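Local coordinates for thioesterase superfamily protein (Shewanella loihica, PDB 2PRX), which probably hydrolyses thioesters, as a hotdog-fold member of the thioesterase superfamily that assembles as a dimer, at residues 55-66 / 100-110. Residues are numbered along the deposited sequence; the frame is centred on the assembly and turned at random.
Sequences GFVYGGLIASLI and LNIDYLAPTPM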
loop_
_atom_site.group_PDB
_atom_site.type_symbol
_atom_site.label_atom_id
_atom_site.label_comp_id
_atom_site.label_asym_id
_atom_site.label_seq_id
_atom_site.Cartn_x
_atom_site.Cartn_y
_atom_site.Cartn_z
ATOM N N GLY A 55 12.994 14.558 -0.348
ATOM C CA GLY A 55 14.080 13.816 -0.952
ATOM C C GLY A 55 13.744 12.363 -1.238
ATOM O O GLY A 55 14.535 11.707 -1.920
ATOM N N PHE A 56 12.626 11.898 -0.700
ATOM C CA PHE A 56 12.211 10.509 -0.799
ATOM C C PHE A 56 10.731 10.384 -1.175
ATOM O O PHE A 56 9.961 11.336 -1.054
ATOM C CB PHE A 56 12.455 9.747 0.503
ATOM C CG PHE A 56 13.892 9.777 0.995
ATOM C CD1 PHE A 56 14.872 8.974 0.449
ATOM C CD2 PHE A 56 14.228 10.648 2.023
ATOM C CE1 PHE A 56 16.173 9.030 0.911
ATOM C CE2 PHE A 56 15.522 10.697 2.498
ATOM C CZ PHE A 56 16.502 9.889 1.949
ATOM N N VAL A 57 10.391 9.194 -1.620
ATOM C CA VAL A 57 9.128 8.818 -2.194
ATOM C C VAL A 57 8.169 8.173 -1.204
ATOM O O VAL A 57 8.516 7.274 -0.449
ATOM C CB VAL A 57 9.292 7.785 -3.335
ATOM C CG1 VAL A 57 7.921 7.231 -3.721
ATOM C CG2 VAL A 57 10.021 8.392 -4.518
ATOM N N TYR A 58 6.929 8.654 -1.275
ATOM C CA TYR A 58 5.857 8.159 -0.426
ATOM C C TYR A 58 5.719 6.651 -0.474
ATOM O O TYR A 58 5.613 6.020 -1.520
ATOM C CB TYR A 58 4.564 8.857 -0.876
ATOM C CG TYR A 58 3.375 8.449 -0.045
ATOM C CD1 TYR A 58 3.508 8.305 1.327
ATOM C CD2 TYR A 58 2.159 8.208 -0.652
ATOM C CE1 TYR A 58 2.423 7.925 2.095
ATOM C CE2 TYR A 58 1.075 7.835 0.109
ATOM C CZ TYR A 58 1.218 7.696 1.471
ATOM O OH TYR A 58 0.123 7.324 2.215
ATOM N N GLY A 59 5.686 6.014 0.688
ATOM C CA GLY A 59 5.430 4.606 0.839
ATOM C C GLY A 59 4.116 4.112 0.281
ATOM O O GLY A 59 4.111 3.006 -0.287
ATOM N N GLY A 60 3.013 4.852 0.390
ATOM C CA GLY A 60 1.727 4.488 -0.178
ATOM C C GLY A 60 1.788 4.283 -1.711
ATOM O O GLY A 60 1.186 3.354 -2.191
ATOM N N LEU A 61 2.459 5.241 -2.340
ATOM C CA LEU A 61 2.703 5.170 -3.777
ATOM C C LEU A 61 3.477 3.906 -4.106
ATOM O O LEU A 61 3.108 3.152 -5.003
ATOM C CB LEU A 61 3.467 6.413 -4.277
ATOM C CG LEU A 61 3.757 6.352 -5.785
ATOM C CD1 LEU A 61 2.479 6.242 -6.604
ATOM C CD2 LEU A 61 4.548 7.574 -6.204
ATOM N N ILE A 62 4.552 3.647 -3.381
ATOM C CA ILE A 62 5.345 2.417 -3.572
ATOM C C ILE A 62 4.471 1.206 -3.371
ATOM O O ILE A 62 4.376 0.311 -4.215
ATOM C CB ILE A 62 6.568 2.478 -2.630
ATOM C CG1 ILE A 62 7.453 3.663 -2.976
ATOM C CG2 ILE A 62 7.343 1.177 -2.608
ATOM C CD1 ILE A 62 8.842 3.698 -2.392
ATOM N N ALA A 63 3.733 1.106 -2.273
ATOM C CA ALA A 63 2.835 -0.024 -2.098
ATOM C C ALA A 63 1.784 -0.098 -3.203
ATOM O O ALA A 63 1.367 -1.222 -3.527
ATOM C CB ALA A 63 2.129 0.031 -0.747
ATOM N N SER A 64 1.393 1.048 -3.734
ATOM C CA SER A 64 0.384 1.120 -4.782
ATOM C C SER A 64 0.923 0.481 -6.070
ATOM O O SER A 64 0.154 -0.276 -6.678
ATOM C CB SER A 64 -0.085 2.529 -5.118
ATOM O OG SER A 64 -0.588 3.245 -4.009
ATOM N N LEU A 65 2.164 0.806 -6.416
ATOM C CA LEU A 65 2.770 0.301 -7.676
ATOM C C LEU A 65 3.071 -1.170 -7.572
ATOM O O LEU A 65 3.037 -1.952 -8.555
ATOM C CB LEU A 65 4.014 1.121 -8.007
ATOM C CG LEU A 65 3.801 2.635 -8.198
ATOM C CD1 LEU A 65 5.123 3.373 -8.191
ATOM C CD2 LEU A 65 3.042 2.896 -9.491
ATOM N N ILE A 66 3.383 -1.706 -6.404
ATOM C CA ILE A 66 3.588 -3.155 -6.320
ATOM C C ILE A 66 2.291 -3.919 -6.572
ATOM O O ILE A 66 2.244 -4.943 -7.265
ATOM C CB ILE A 66 4.178 -3.533 -4.953
ATOM C CG1 ILE A 66 5.680 -3.252 -4.844
ATOM C CG2 ILE A 66 3.838 -4.965 -4.619
ATOM C CD1 ILE A 66 6.115 -3.046 -3.408
ATOM N N LEU A 100 -1.212 -8.808 0.291
ATOM C CA LEU A 100 -0.007 -8.132 -0.155
ATOM C C LEU A 100 0.787 -7.769 1.114
ATOM O O LEU A 100 0.268 -6.977 1.908
ATOM C CB LEU A 100 -0.227 -6.882 -0.979
ATOM C CG LEU A 100 0.983 -6.194 -1.614
ATOM C CD1 LEU A 100 1.801 -7.132 -2.497
ATOM C CD2 LEU A 100 0.520 -4.999 -2.441
ATOM N N ASN A 101 1.939 -8.367 1.262
ATOM C CA ASN A 101 2.925 -8.206 2.304
ATOM C C ASN A 101 4.153 -7.524 1.738
ATOM O O ASN A 101 4.745 -7.858 0.711
ATOM C CB ASN A 101 3.238 -9.552 2.955
ATOM C CG ASN A 101 1.914 -10.202 3.340
ATOM O OD1 ASN A 101 1.024 -9.494 3.810
ATOM N ND2 ASN A 101 1.807 -11.503 3.132
ATOM N N ILE A 102 4.538 -6.449 2.418
ATOM C CA ILE A 102 5.607 -5.612 1.920
ATOM C C ILE A 102 6.564 -5.196 3.044
ATOM O O ILE A 102 6.100 -4.649 4.040
ATOM C CB ILE A 102 5.070 -4.352 1.223
ATOM C CG1 ILE A 102 4.014 -4.632 0.154
ATOM C CG2 ILE A 102 6.205 -3.527 0.638
ATOM C CD1 ILE A 102 3.339 -3.410 -0.420
ATOM N N ASP A 103 7.835 -5.453 2.886
ATOM C CA ASP A 103 9.031 -5.120 3.598
ATOM C C ASP A 103 9.728 -3.952 2.904
ATOM O O ASP A 103 10.117 -4.030 1.736
ATOM C CB ASP A 103 9.990 -6.315 3.665
ATOM C CG ASP A 103 9.231 -7.559 4.108
ATOM O OD1 ASP A 103 8.891 -7.597 5.312
ATOM O OD2 ASP A 103 8.969 -8.442 3.258
ATOM N N TYR A 104 9.886 -2.884 3.660
ATOM C CA TYR A 104 10.535 -1.660 3.230
ATOM C C TYR A 104 12.011 -1.700 3.577
ATOM O O TYR A 104 12.457 -1.472 4.688
ATOM C CB TYR A 104 9.787 -0.491 3.873
ATOM C CG TYR A 104 8.413 -0.320 3.265
ATOM C CD1 TYR A 104 8.236 0.455 2.121
ATOM C CD2 TYR A 104 7.311 -0.943 3.803
ATOM C CE1 TYR A 104 6.979 0.602 1.563
ATOM C CE2 TYR A 104 6.053 -0.802 3.261
ATOM C CZ TYR A 104 5.888 -0.024 2.128
ATOM O OH TYR A 104 4.630 0.118 1.589
ATOM N N LEU A 105 12.840 -2.019 2.591
ATOM C CA LEU A 105 14.236 -2.347 2.820
ATOM C C LEU A 105 15.119 -1.115 2.892
ATOM O O LEU A 105 16.191 -1.150 3.504
ATOM C CB LEU A 105 14.700 -3.324 1.710
ATOM C CG LEU A 105 13.894 -4.617 1.637
ATOM C CD1 LEU A 105 14.357 -5.530 0.505
ATOM C CD2 LEU A 105 13.965 -5.371 2.959
ATOM N N ALA A 106 14.681 -0.021 2.268
ATOM C CA ALA A 106 15.420 1.235 2.317
ATOM C C ALA A 106 14.548 2.410 1.904
ATOM O O ALA A 106 13.492 2.250 1.287
ATOM C CB ALA A 106 16.652 1.158 1.416
ATOM N N PRO A 107 14.981 3.625 2.235
ATOM C CA PRO A 107 14.275 4.808 1.735
ATOM C C PRO A 107 14.427 4.911 0.208
ATOM O O PRO A 107 15.487 4.574 -0.333
ATOM C CB PRO A 107 14.966 5.977 2.413
ATOM C CG PRO A 107 16.036 5.429 3.288
ATOM C CD PRO A 107 16.125 3.957 3.095
ATOM N N THR A 108 13.361 5.356 -0.430
ATOM C CA THR A 108 13.268 5.453 -1.896
ATOM C C THR A 108 13.471 6.885 -2.350
ATOM O O THR A 108 12.598 7.729 -2.158
ATOM C CB THR A 108 11.921 4.938 -2.414
ATOM O OG1 THR A 108 11.696 3.627 -1.868
ATOM C CG2 THR A 108 11.954 4.745 -3.926
ATOM N N PRO A 109 14.633 7.188 -2.922
ATOM C CA PRO A 109 14.926 8.555 -3.362
ATOM C C PRO A 109 13.927 9.103 -4.364
ATOM O O PRO A 109 13.379 8.430 -5.238
ATOM C CB PRO A 109 16.296 8.432 -4.036
ATOM C CG PRO A 109 16.900 7.243 -3.370
ATOM C CD PRO A 109 15.764 6.278 -3.160
HETATM N N MSE A 110 13.680 10.406 -4.201
HETATM C CA MSE A 110 12.821 11.142 -5.103
HETATM C C MSE A 110 13.627 11.526 -6.353
HETATM O O MSE A 110 14.844 11.652 -6.241
HETATM C CB MSE A 110 12.242 12.400 -4.468
HETATM C CG MSE A 110 11.429 13.297 -5.387
HETATM SE SE MSE A 110 9.931 12.381 -6.212
HETATM C CE MSE A 110 9.038 12.297 -4.507
#
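With CG anti to its carbonyl carbon (chi1 -56°), Phe56 lays its ring alongside Pro107, ring atom CD1 3.6 Å from Pro107 CB; a like torsion in Tyr104 (chi1 -70°) brings the hydroxyl end of its ring up to Gly59 and Ala63 in the first turn of helix 59-78. An alanine in place of Phe56 would probably leave Pro107 without its aromatic neighbour and more open to solvent. The backbones of Phe56 and Pro109 form a single antiparallel bridge: Met110 N donates to Gly55 O (2.8 Å), and Val57 N to Thr108 O (2.7 Å), the latter nearly along the C=O axis. Glycine suits position 55, whose backbone angles would jam a CB against the preceding carbonyl. In the hotdog fold the sheet wraps round a central helix, and strand 95-104, at the sheet's edge within this chain, continues it into the second subunit through residues 100-103. Ile62 and Thr108 meet tip to tip. Compact Ala63 admits Ile102, its CB 3.7 Å from Ile102 CD1, and branched Ile66 meets Leu100 with CG2 and Ile102 with CD1. Tyr104 combines a ring for apolar packing near Ile62 CG2 with a hydroxyl: OH rests 3.4 Å from Ala63 CB and makes a weak hydrogen bond to Gly59 O (3.5 Å).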